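Local coordinates for protein halotolerant alpha-type carbonic anhydrase (dCA II) (PDB 1Y7W) that probably catalyses the reversible hydration of carbon dioxide to bicarbonate at a zinc ion and works at high salt in the alga Dunaliella salina, at residues H132-E137 and A270-N275; P146-I151 and G170-Y175; F182-Q187 and R253-L258. All coordinates share one frame; numbering follows the deposited sequence.

Interaction 1 of 3, residues H132-E137 and A270-N275; sequences HHFLSE and ADVVNN. With ZN (zinc ion), chain D.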
loop_
_atom_site.group_PDB
_atom_site.type_symbol
_atom_site.label_atom_id
_atom_site.label_comp_id
_atom_site.label_asym_id
_atom_site.label_seq_id
_atom_site.Cartn_x
_atom_site.Cartn_y
_atom_site.Cartn_z
ATOM N N HIS A 132 -0.796 -4.202 5.105
ATOM C CA HIS A 132 0.176 -5.257 5.477
ATOM C C HIS A 132 0.082 -5.089 7.001
ATOM O O HIS A 132 0.419 -4.028 7.543
ATOM C CB HIS A 132 1.549 -4.955 4.876
ATOM C CG HIS A 132 1.551 -5.109 3.384
ATOM N ND1 HIS A 132 1.674 -6.334 2.773
ATOM C CD2 HIS A 132 1.286 -4.218 2.390
ATOM C CE1 HIS A 132 1.511 -6.199 1.462
ATOM N NE2 HIS A 132 1.270 -4.927 1.207
ATOM N N HIS A 133 -0.458 -6.137 7.643
ATOM C CA HIS A 133 -0.775 -6.094 9.065
ATOM C C HIS A 133 0.126 -6.885 10.006
ATOM O O HIS A 133 0.621 -7.960 9.665
ATOM C CB HIS A 133 -2.283 -6.459 9.294
ATOM C CG HIS A 133 -2.878 -7.442 8.291
ATOM N ND1 HIS A 133 -2.643 -8.800 8.313
ATOM C CD2 HIS A 133 -3.742 -7.239 7.260
ATOM C CE1 HIS A 133 -3.337 -9.390 7.352
ATOM N NE2 HIS A 133 -4.015 -8.460 6.698
ATOM N N PHE A 134 0.296 -6.298 11.195
ATOM C CA PHE A 134 1.125 -6.775 12.285
ATOM C C PHE A 134 2.612 -6.482 12.130
ATOM O O PHE A 134 3.281 -6.161 13.115
ATOM C CB PHE A 134 0.827 -8.220 12.585
ATOM C CG PHE A 134 -0.523 -8.370 13.241
ATOM C CD1 PHE A 134 -0.712 -7.973 14.577
ATOM C CD2 PHE A 134 -1.639 -8.747 12.499
ATOM C CE1 PHE A 134 -2.010 -7.955 15.124
ATOM C CE2 PHE A 134 -2.905 -8.728 13.036
ATOM C CZ PHE A 134 -3.096 -8.336 14.340
ATOM N N LEU A 135 3.140 -6.558 10.904
ATOM C CA LEU A 135 4.504 -6.110 10.703
ATOM C C LEU A 135 4.471 -5.315 9.386
ATOM O O LEU A 135 3.938 -5.835 8.420
ATOM C CB LEU A 135 5.494 -7.283 10.541
ATOM C CG LEU A 135 5.935 -7.982 11.858
ATOM C CD1 LEU A 135 6.953 -9.072 11.500
ATOM C CD2 LEU A 135 6.530 -6.912 12.828
ATOM N N SER A 136 5.032 -4.123 9.355
ATOM C CA SER A 136 5.104 -3.335 8.141
ATOM C C SER A 136 6.121 -3.952 7.139
ATOM O O SER A 136 7.030 -4.723 7.543
ATOM C CB SER A 136 5.535 -1.901 8.462
ATOM O OG SER A 136 6.802 -1.903 9.101
ATOM N N GLU A 137 5.948 -3.652 5.847
ATOM C CA GLU A 137 6.903 -4.115 4.821
ATOM C C GLU A 137 8.130 -3.188 4.856
ATOM O O GLU A 137 9.278 -3.636 5.045
ATOM C CB GLU A 137 6.209 -4.091 3.447
ATOM C CG GLU A 137 5.067 -5.096 3.436
ATOM C CD GLU A 137 4.768 -5.632 2.031
ATOM O OE1 GLU A 137 4.535 -4.812 1.116
ATOM O OE2 GLU A 137 4.764 -6.852 1.857
ATOM N N ALA A 270 -4.513 -18.882 6.553
ATOM C CA ALA A 270 -3.936 -17.646 6.053
ATOM C C ALA A 270 -2.824 -17.154 6.965
ATOM O O ALA A 270 -2.778 -17.494 8.160
ATOM C CB ALA A 270 -5.055 -16.582 5.905
ATOM N N ASP A 271 -1.899 -16.373 6.402
ATOM C CA ASP A 271 -0.824 -15.820 7.220
ATOM C C ASP A 271 -1.369 -14.509 7.750
ATOM O O ASP A 271 -1.789 -13.617 6.981
ATOM C CB ASP A 271 0.443 -15.555 6.389
ATOM C CG ASP A 271 1.121 -16.844 5.935
ATOM O OD1 ASP A 271 1.524 -17.653 6.824
ATOM O OD2 ASP A 271 1.226 -17.046 4.705
ATOM N N VAL A 272 -1.338 -14.368 9.064
ATOM C CA VAL A 272 -1.860 -13.172 9.680
ATOM C C VAL A 272 -0.849 -12.032 9.583
ATOM O O VAL A 272 -1.232 -10.882 9.675
ATOM C CB VAL A 272 -2.199 -13.463 11.144
ATOM C CG1 VAL A 272 -2.699 -12.237 11.818
ATOM C CG2 VAL A 272 -3.285 -14.533 11.216
ATOM N N VAL A 273 0.433 -12.345 9.424
ATOM C CA VAL A 273 1.461 -11.298 9.326
ATOM C C VAL A 273 1.901 -11.348 7.814
ATOM O O VAL A 273 2.702 -12.203 7.394
ATOM C CB VAL A 273 2.663 -11.592 10.264
ATOM C CG1 VAL A 273 3.615 -10.386 10.272
ATOM C CG2 VAL A 273 2.160 -11.834 11.733
ATOM N N ASN A 274 1.380 -10.417 7.011
ATOM C CA ASN A 274 1.634 -10.491 5.565
ATOM C C ASN A 274 2.607 -9.498 4.965
ATOM O O ASN A 274 2.249 -8.696 4.061
ATOM C CB ASN A 274 0.268 -10.402 4.848
ATOM C CG ASN A 274 -0.438 -9.071 5.093
ATOM O OD1 ASN A 274 -0.294 -8.476 6.166
ATOM N ND2 ASN A 274 -1.238 -8.603 4.105
ATOM N N ASN A 275 3.825 -9.477 5.503
ATOM C CA ASN A 275 4.866 -8.611 4.980
ATOM C C ASN A 275 5.980 -9.381 4.268
ATOM O O ASN A 275 6.463 -10.439 4.746
ATOM C CB ASN A 275 5.529 -7.777 6.100
ATOM C CG ASN A 275 6.219 -8.674 7.141
ATOM O OD1 ASN A 275 5.619 -9.613 7.605
ATOM N ND2 ASN A 275 7.457 -8.381 7.477
HETATM ZN ZN ZN D . 1.079 -3.808 -0.520
HETATM O O HOH W 1 9.478 -6.366 5.881
HETATM O O HOH W 2 1.728 -5.181 -1.681
#

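Interaction 2 of 3, residues P146-I151 and G170-Y175; sequences PLELHI and GIMYKY. With ZN (zinc ion), chain D.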
loop_
_atom_site.group_PDB
_atom_site.type_symbol
_atom_site.label_atom_id
_atom_site.label_comp_id
_atom_site.label_asym_id
_atom_site.label_seq_id
_atom_site.Cartn_x
_atom_site.Cartn_y
_atom_site.Cartn_z
ATOM N N PRO A 146 3.295 -1.570 13.219
ATOM C CA PRO A 146 2.325 -2.660 13.206
ATOM C C PRO A 146 1.364 -2.678 12.003
ATOM O O PRO A 146 0.623 -3.657 11.785
ATOM C CB PRO A 146 1.568 -2.464 14.529
ATOM C CG PRO A 146 1.669 -1.013 14.763
ATOM C CD PRO A 146 3.079 -0.677 14.371
ATOM N N LEU A 147 1.386 -1.604 11.235
ATOM C CA LEU A 147 0.459 -1.558 10.075
ATOM C C LEU A 147 0.999 -0.667 8.989
ATOM O O LEU A 147 1.542 0.394 9.279
ATOM C CB LEU A 147 -0.936 -1.034 10.535
ATOM C CG LEU A 147 -2.102 -1.091 9.520
ATOM C CD1 LEU A 147 -2.423 -2.582 9.081
ATOM C CD2 LEU A 147 -3.404 -0.447 10.207
ATOM N N GLU A 148 0.897 -1.108 7.737
ATOM C CA GLU A 148 1.348 -0.265 6.613
ATOM C C GLU A 148 0.249 -0.355 5.553
ATOM O O GLU A 148 -0.158 -1.453 5.138
ATOM C CB GLU A 148 2.690 -0.754 6.032
ATOM C CG GLU A 148 3.180 0.076 4.837
ATOM C CD GLU A 148 4.567 -0.353 4.352
ATOM O OE1 GLU A 148 5.342 -0.931 5.160
ATOM O OE2 GLU A 148 4.927 -0.064 3.173
ATOM N N LEU A 149 -0.240 0.821 5.182
ATOM C CA LEU A 149 -1.271 0.987 4.167
ATOM C C LEU A 149 -0.637 1.314 2.798
ATOM O O LEU A 149 0.244 2.152 2.719
ATOM C CB LEU A 149 -2.176 2.142 4.595
ATOM C CG LEU A 149 -2.989 2.856 3.486
ATOM C CD1 LEU A 149 -3.970 1.885 2.948
ATOM C CD2 LEU A 149 -3.758 4.073 4.082
ATOM N N HIS A 150 -1.066 0.620 1.746
ATOM C CA HIS A 150 -0.594 0.853 0.386
ATOM C C HIS A 150 -1.771 1.330 -0.502
ATOM O O HIS A 150 -2.712 0.589 -0.702
ATOM C CB HIS A 150 -0.006 -0.443 -0.213
ATOM C CG HIS A 150 1.348 -0.814 0.345
ATOM N ND1 HIS A 150 1.903 -2.076 0.195
ATOM C CD2 HIS A 150 2.204 -0.116 1.131
ATOM C CE1 HIS A 150 3.034 -2.138 0.876
ATOM N NE2 HIS A 150 3.241 -0.962 1.459
ATOM N N ILE A 151 -1.704 2.578 -0.966
ATOM C CA ILE A 151 -2.668 3.139 -1.916
ATOM C C ILE A 151 -1.944 2.954 -3.245
ATOM O O ILE A 151 -0.872 3.557 -3.493
ATOM C CB ILE A 151 -2.915 4.626 -1.687
ATOM C CG1 ILE A 151 -3.480 4.833 -0.278
ATOM C CG2 ILE A 151 -3.946 5.151 -2.732
ATOM C CD1 ILE A 151 -3.605 6.302 0.106
ATOM N N GLY A 170 2.799 4.754 0.607
ATOM C CA GLY A 170 2.853 3.848 1.750
ATOM C C GLY A 170 2.659 4.693 2.986
ATOM O O GLY A 170 3.349 5.695 3.106
ATOM N N ILE A 171 1.748 4.297 3.873
ATOM C CA ILE A 171 1.447 5.040 5.092
ATOM C C ILE A 171 1.566 4.101 6.293
ATOM O O ILE A 171 0.961 3.047 6.294
ATOM C CB ILE A 171 0.016 5.610 5.013
ATOM C CG1 ILE A 171 -0.001 6.700 3.905
ATOM C CG2 ILE A 171 -0.421 6.280 6.372
ATOM C CD1 ILE A 171 -1.429 7.052 3.377
ATOM N N MET A 172 2.347 4.515 7.311
ATOM C CA MET A 172 2.557 3.692 8.518
ATOM C C MET A 172 1.609 4.068 9.662
ATOM O O MET A 172 1.138 5.203 9.746
ATOM C CB MET A 172 3.986 3.931 9.048
ATOM C CG MET A 172 5.062 3.655 8.029
ATOM S SD MET A 172 5.023 1.889 7.618
ATOM C CE MET A 172 6.607 1.717 6.746
ATOM N N TYR A 173 1.387 3.118 10.563
ATOM C CA TYR A 173 0.611 3.366 11.763
ATOM C C TYR A 173 1.461 2.851 12.915
ATOM O O TYR A 173 1.944 1.725 12.835
ATOM C CB TYR A 173 -0.672 2.572 11.807
ATOM C CG TYR A 173 -1.646 2.942 10.732
ATOM C CD1 TYR A 173 -1.414 2.558 9.394
ATOM C CD2 TYR A 173 -2.801 3.700 11.038
ATOM C CE1 TYR A 173 -2.339 2.946 8.369
ATOM C CE2 TYR A 173 -3.717 4.083 10.037
ATOM C CZ TYR A 173 -3.473 3.703 8.709
ATOM O OH TYR A 173 -4.361 4.114 7.731
ATOM N N LYS A 174 1.690 3.688 13.921
ATOM C CA LYS A 174 2.418 3.240 15.113
ATOM C C LYS A 174 1.404 2.902 16.236
ATOM O O LYS A 174 0.282 3.458 16.301
ATOM C CB LYS A 174 3.363 4.338 15.622
ATOM C CG LYS A 174 2.670 5.604 16.084
ATOM C CD LYS A 174 3.658 6.570 16.771
ATOM C CE LYS A 174 2.944 7.885 17.184
ATOM N NZ LYS A 174 3.884 8.938 17.758
ATOM N N TYR A 175 1.779 1.977 17.119
ATOM C CA TYR A 175 0.883 1.635 18.212
ATOM C C TYR A 175 0.809 2.881 19.104
ATOM O O TYR A 175 1.804 3.557 19.362
ATOM C CB TYR A 175 1.425 0.451 19.059
ATOM C CG TYR A 175 1.073 -0.912 18.507
ATOM C CD1 TYR A 175 -0.241 -1.235 18.203
ATOM C CD2 TYR A 175 2.063 -1.879 18.277
ATOM C CE1 TYR A 175 -0.566 -2.490 17.675
ATOM C CE2 TYR A 175 1.729 -3.154 17.739
ATOM C CZ TYR A 175 0.413 -3.427 17.445
ATOM O OH TYR A 175 0.069 -4.620 16.865
HETATM ZN ZN ZN D . 1.079 -3.808 -0.520
HETATM O O HOH W 2 1.728 -5.181 -1.681
#

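Interaction 3 of 3, residues F182-Q187 and R253-L258; sequences FLNSLQ and REQMKL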
loop_
_atom_site.group_PDB
_atom_site.type_symbol
_atom_site.label_atom_id
_atom_site.label_comp_id
_atom_site.label_asym_id
_atom_site.label_seq_id
_atom_site.Cartn_x
_atom_site.Cartn_y
_atom_site.Cartn_z
ATOM N N PHE A 182 -10.313 6.545 10.870
ATOM C CA PHE A 182 -10.743 5.721 9.747
ATOM C C PHE A 182 -10.764 4.235 10.133
ATOM O O PHE A 182 -11.704 3.542 9.792
ATOM C CB PHE A 182 -9.851 5.904 8.513
ATOM C CG PHE A 182 -10.198 4.961 7.391
ATOM C CD1 PHE A 182 -9.309 3.985 6.996
ATOM C CD2 PHE A 182 -11.479 4.967 6.808
ATOM C CE1 PHE A 182 -9.671 2.998 6.035
ATOM C CE2 PHE A 182 -11.846 3.997 5.862
ATOM C CZ PHE A 182 -10.943 3.005 5.471
ATOM N N LEU A 183 -9.715 3.742 10.800
ATOM C CA LEU A 183 -9.704 2.335 11.202
ATOM C C LEU A 183 -10.904 2.071 12.134
ATOM O O LEU A 183 -11.585 1.013 12.080
ATOM C CB LEU A 183 -8.374 1.987 11.906
ATOM C CG LEU A 183 -7.146 1.949 10.926
ATOM C CD1 LEU A 183 -5.877 1.470 11.624
ATOM C CD2 LEU A 183 -7.495 1.033 9.711
ATOM N N ASN A 184 -11.189 3.036 12.988
ATOM C CA ASN A 184 -12.347 2.825 13.853
ATOM C C ASN A 184 -13.641 2.681 13.071
ATOM O O ASN A 184 -14.456 1.820 13.353
ATOM C CB ASN A 184 -12.495 3.948 14.872
ATOM C CG ASN A 184 -12.656 3.399 16.248
ATOM O OD1 ASN A 184 -11.667 2.977 16.895
ATOM N ND2 ASN A 184 -13.904 3.311 16.700
ATOM N N SER A 185 -13.843 3.519 12.081
ATOM C CA SER A 185 -15.051 3.442 11.306
ATOM C C SER A 185 -15.108 2.139 10.555
ATOM O O SER A 185 -16.156 1.491 10.549
ATOM C CB SER A 185 -15.151 4.625 10.353
ATOM O OG SER A 185 -16.137 4.393 9.370
ATOM N N LEU A 186 -14.001 1.746 9.914
ATOM C CA LEU A 186 -13.992 0.473 9.154
ATOM C C LEU A 186 -14.330 -0.716 10.066
ATOM O O LEU A 186 -15.136 -1.589 9.738
ATOM C CB LEU A 186 -12.588 0.251 8.558
ATOM C CG LEU A 186 -12.324 -0.989 7.720
ATOM C CD1 LEU A 186 -13.241 -0.929 6.474
ATOM C CD2 LEU A 186 -10.852 -1.003 7.267
ATOM N N GLN A 187 -13.692 -0.746 11.209
ATOM C CA GLN A 187 -13.901 -1.805 12.190
ATOM C C GLN A 187 -15.366 -1.859 12.636
ATOM O O GLN A 187 -15.961 -2.934 12.710
ATOM C CB GLN A 187 -12.972 -1.581 13.399
ATOM C CG GLN A 187 -13.215 -2.551 14.538
ATOM C CD GLN A 187 -12.099 -2.585 15.552
ATOM O OE1 GLN A 187 -11.667 -1.547 16.058
ATOM N NE2 GLN A 187 -11.636 -3.787 15.877
ATOM N N ARG A 253 -4.010 -1.858 19.798
ATOM C CA ARG A 253 -4.044 -3.299 19.651
ATOM C C ARG A 253 -5.493 -3.730 19.405
ATOM O O ARG A 253 -5.753 -4.710 18.713
ATOM C CB ARG A 253 -3.516 -4.011 20.912
ATOM C CG ARG A 253 -2.064 -4.363 20.862
ATOM C CD ARG A 253 -1.254 -3.265 21.373
ATOM N NE ARG A 253 0.173 -3.594 21.576
ATOM C CZ ARG A 253 1.048 -2.673 21.976
ATOM N NH1 ARG A 253 2.329 -2.963 22.133
ATOM N NH2 ARG A 253 0.598 -1.451 22.256
ATOM N N GLU A 254 -6.435 -3.008 19.998
ATOM C CA GLU A 254 -7.840 -3.342 19.812
ATOM C C GLU A 254 -8.286 -3.180 18.376
ATOM O O GLU A 254 -9.186 -3.859 17.928
ATOM C CB GLU A 254 -8.746 -2.484 20.700
ATOM C CG GLU A 254 -8.610 -2.749 22.223
ATOM C CD GLU A 254 -7.233 -2.393 22.798
ATOM O OE1 GLU A 254 -6.584 -1.417 22.337
ATOM O OE2 GLU A 254 -6.801 -3.095 23.742
ATOM N N GLN A 255 -7.702 -2.236 17.665
ATOM C CA GLN A 255 -8.085 -2.065 16.261
ATOM C C GLN A 255 -7.379 -3.123 15.442
ATOM O O GLN A 255 -7.928 -3.587 14.440
ATOM C CB GLN A 255 -7.679 -0.669 15.766
ATOM C CG GLN A 255 -8.434 0.429 16.469
ATOM C CD GLN A 255 -8.064 1.821 15.993
ATOM O OE1 GLN A 255 -6.899 2.131 15.810
ATOM N NE2 GLN A 255 -9.071 2.681 15.829
ATOM N N MET A 256 -6.167 -3.523 15.857
ATOM C CA MET A 256 -5.446 -4.547 15.096
ATOM C C MET A 256 -6.178 -5.886 15.090
ATOM O O MET A 256 -5.994 -6.719 14.180
ATOM C CB MET A 256 -4.023 -4.724 15.653
ATOM C CG MET A 256 -3.088 -3.568 15.311
ATOM S SD MET A 256 -3.009 -3.158 13.502
ATOM C CE MET A 256 -2.394 -4.742 12.869
ATOM N N LYS A 257 -7.030 -6.091 16.096
ATOM C CA LYS A 257 -7.784 -7.335 16.169
ATOM C C LYS A 257 -8.671 -7.529 14.942
ATOM O O LYS A 257 -8.912 -8.663 14.529
ATOM C CB LYS A 257 -8.664 -7.369 17.445
ATOM C CG LYS A 257 -9.628 -8.592 17.519
ATOM C CD LYS A 257 -10.019 -8.931 18.992
ATOM C CE LYS A 257 -11.108 -10.035 19.054
ATOM N NZ LYS A 257 -12.318 -9.588 18.326
ATOM N N LEU A 258 -9.130 -6.431 14.341
ATOM C CA LEU A 258 -9.982 -6.547 13.145
ATOM C C LEU A 258 -9.253 -7.385 12.066
ATOM O O LEU A 258 -9.860 -8.246 11.420
ATOM C CB LEU A 258 -10.291 -5.161 12.560
ATOM C CG LEU A 258 -10.905 -5.141 11.131
ATOM C CD1 LEU A 258 -12.374 -5.566 11.231
ATOM C CD2 LEU A 258 -10.851 -3.748 10.532
#

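Interaction 1 of 3, residues H132-E137 and A270-N275
H132 meets N274 at the C-terminal end of strand 120-133 in the central sheet of an alpha-carbonic anhydrase, beside the loop that follows helix 253-266. H132 NE2 binds the zinc ion at 2.1 Å, and ND1 donates to N274 O at 2.8 Å, with an N-H...O angle of 178° and the oxygen in the ring plane. This is the second-shell arrangement known from the family: a backbone carbonyl fixes the rotation of a zinc ligand and probably makes it a stronger electron donor to the metal. N274 CG sits between its own backbone N and carbonyl carbon (chi1 63°), and OD1 accepts a 2.8 Å bond from H133 N. An asparagine suits this place, since its short amide also offers ND2 to F131 O. The H133 ring lies with one face against N274 OD1, while ND1, at its edge, donates to V272 O at 2.9 Å; NE2 bonds to G100 N, so an imidazole can link two loops. Beyond the strand end, F134 sets the CD2 and CE2 rim of its ring against V272 CG1, and L135 CB, CG and CD1 all touch V273 CG1, CB at 3.6 Å, apolar groups that suit a partly exposed loop pairing. S136 faces the other way, its OG bonded to H138 O. At E137, OE2 accepts from R276 N and OE1 pairs with T232 OG1, as well as standing over the centre of the H132 ring, 3.2 Å above its plane. Between the segment ends, water 1 donates to E137 O at 2.9 Å and accepts from N275 ND2.

Interaction 2 of 3, residues P146-I151 and G170-Y175
E148 and M172 touch through different torsions: E148 sends CG anti to its backbone N (chi1 179°), whereas M172 has CG beside its N and bends at chi2 (-64°). The two side chains run together, with M172 CE 3.3 Å from E148 OE1. They form a non-hydrogen-bonded pair of the antiparallel hairpin of strands 147-155 and 166-175 in the central sheet. At the next pair, backbone bonds run both ways between L149 and I171, L149 N to I171 O being 2.8 Å. The opposite face is apolar: L147 CD2 lies over the Y173 ring, 3.9 Å from its centroid, L149 CB sits at the ring's edge, and I171 CD1 meets the methyls L149 CD2 and I151 CD1. At the hairpin's open end P146 CG stands 3.5 Å from the Y175 centroid, a CH-pi contact over the face that suits a compact pyrrolidine ring. H150 shares E148's face, binding the zinc ion through ND1 at 2.0 Å and donating from NE2, above the carboxylate plane, to E148 OE2 at 2.6 Å. OE2 also accepts from H138 ND1. The short H150-E148 bond holds the imidazole's rotation and would probably raise its electron density toward the metal.

Interaction 3 of 3, residues F182-Q187 and R253-L258
Q255 and Q187 carry a polar, partly buried helix-to-helix contact between helices 181-195 and 253-266, where L183 and M256 pack on strand 166-175 of the central sheet. The axes of the two short segments come within 9.9 Å and cross at 46°, and most of the touching is done by long amides that bridge the gap. Q255 stretches out beyond CG toward the other helix and crosses N184 at about a right angle. Its NE2 donates to N184 OD1 at 2.8 Å, in the carbonyl plane and on a lone pair, although the bond is bent to 140° at the hydrogen. The same nitrogen also bonds to D180 O, just before the helix segment, and so serves two oxygens. Q187 reaches back the other way, its CG anti to the backbone N (chi1 174°). Its NE2 donates to E254 O at 3.2 Å in a nearly straight bond and also pairs with E191 OE1, while OE1 lies 3.6 Å from Q255 CA. An alanine in place of Q255 would probably leave N184 OD1 and D180 O without this donor and open a gap beside L183 CB. Next to the amides, L258 slides past Q187 in the opposite direction, with L258 CB 3.8 Å from Q187 NE2, and L258 CD2 meets L186 CG at 4.2 Å. Leucines suit these inward positions and glutamines the boundary, where a long chain can pack its methylenes and still bond at its tip. Directional amide bonds thus join the helices alongside apolar packing, which probably makes their relative placement more specific.

Interactions 1 and 2 meet at the zinc ion, their centres 11 Å apart. H132 of interaction 1 and H150 of interaction 2 are two of its three histidine ligands, H130 being the third, and water 2 lies 1.9 Å from the metal. Strands 120-133 and 147-155 are neighbours: H132 N lies 2.8 Å from E148 O, a probable hydrogen bond. E137 OE1 also approaches H150 CE1, at 3.1 Å. Interaction 3 lies farther from the metal, 13 Å from interaction 2 between centres, and packs against the L147 and Y173 side of the sheet: L183 CD1 is 3.4 Å from L147 CD2, and M256 O is 3.3 Å from F134 CZ of interaction 1.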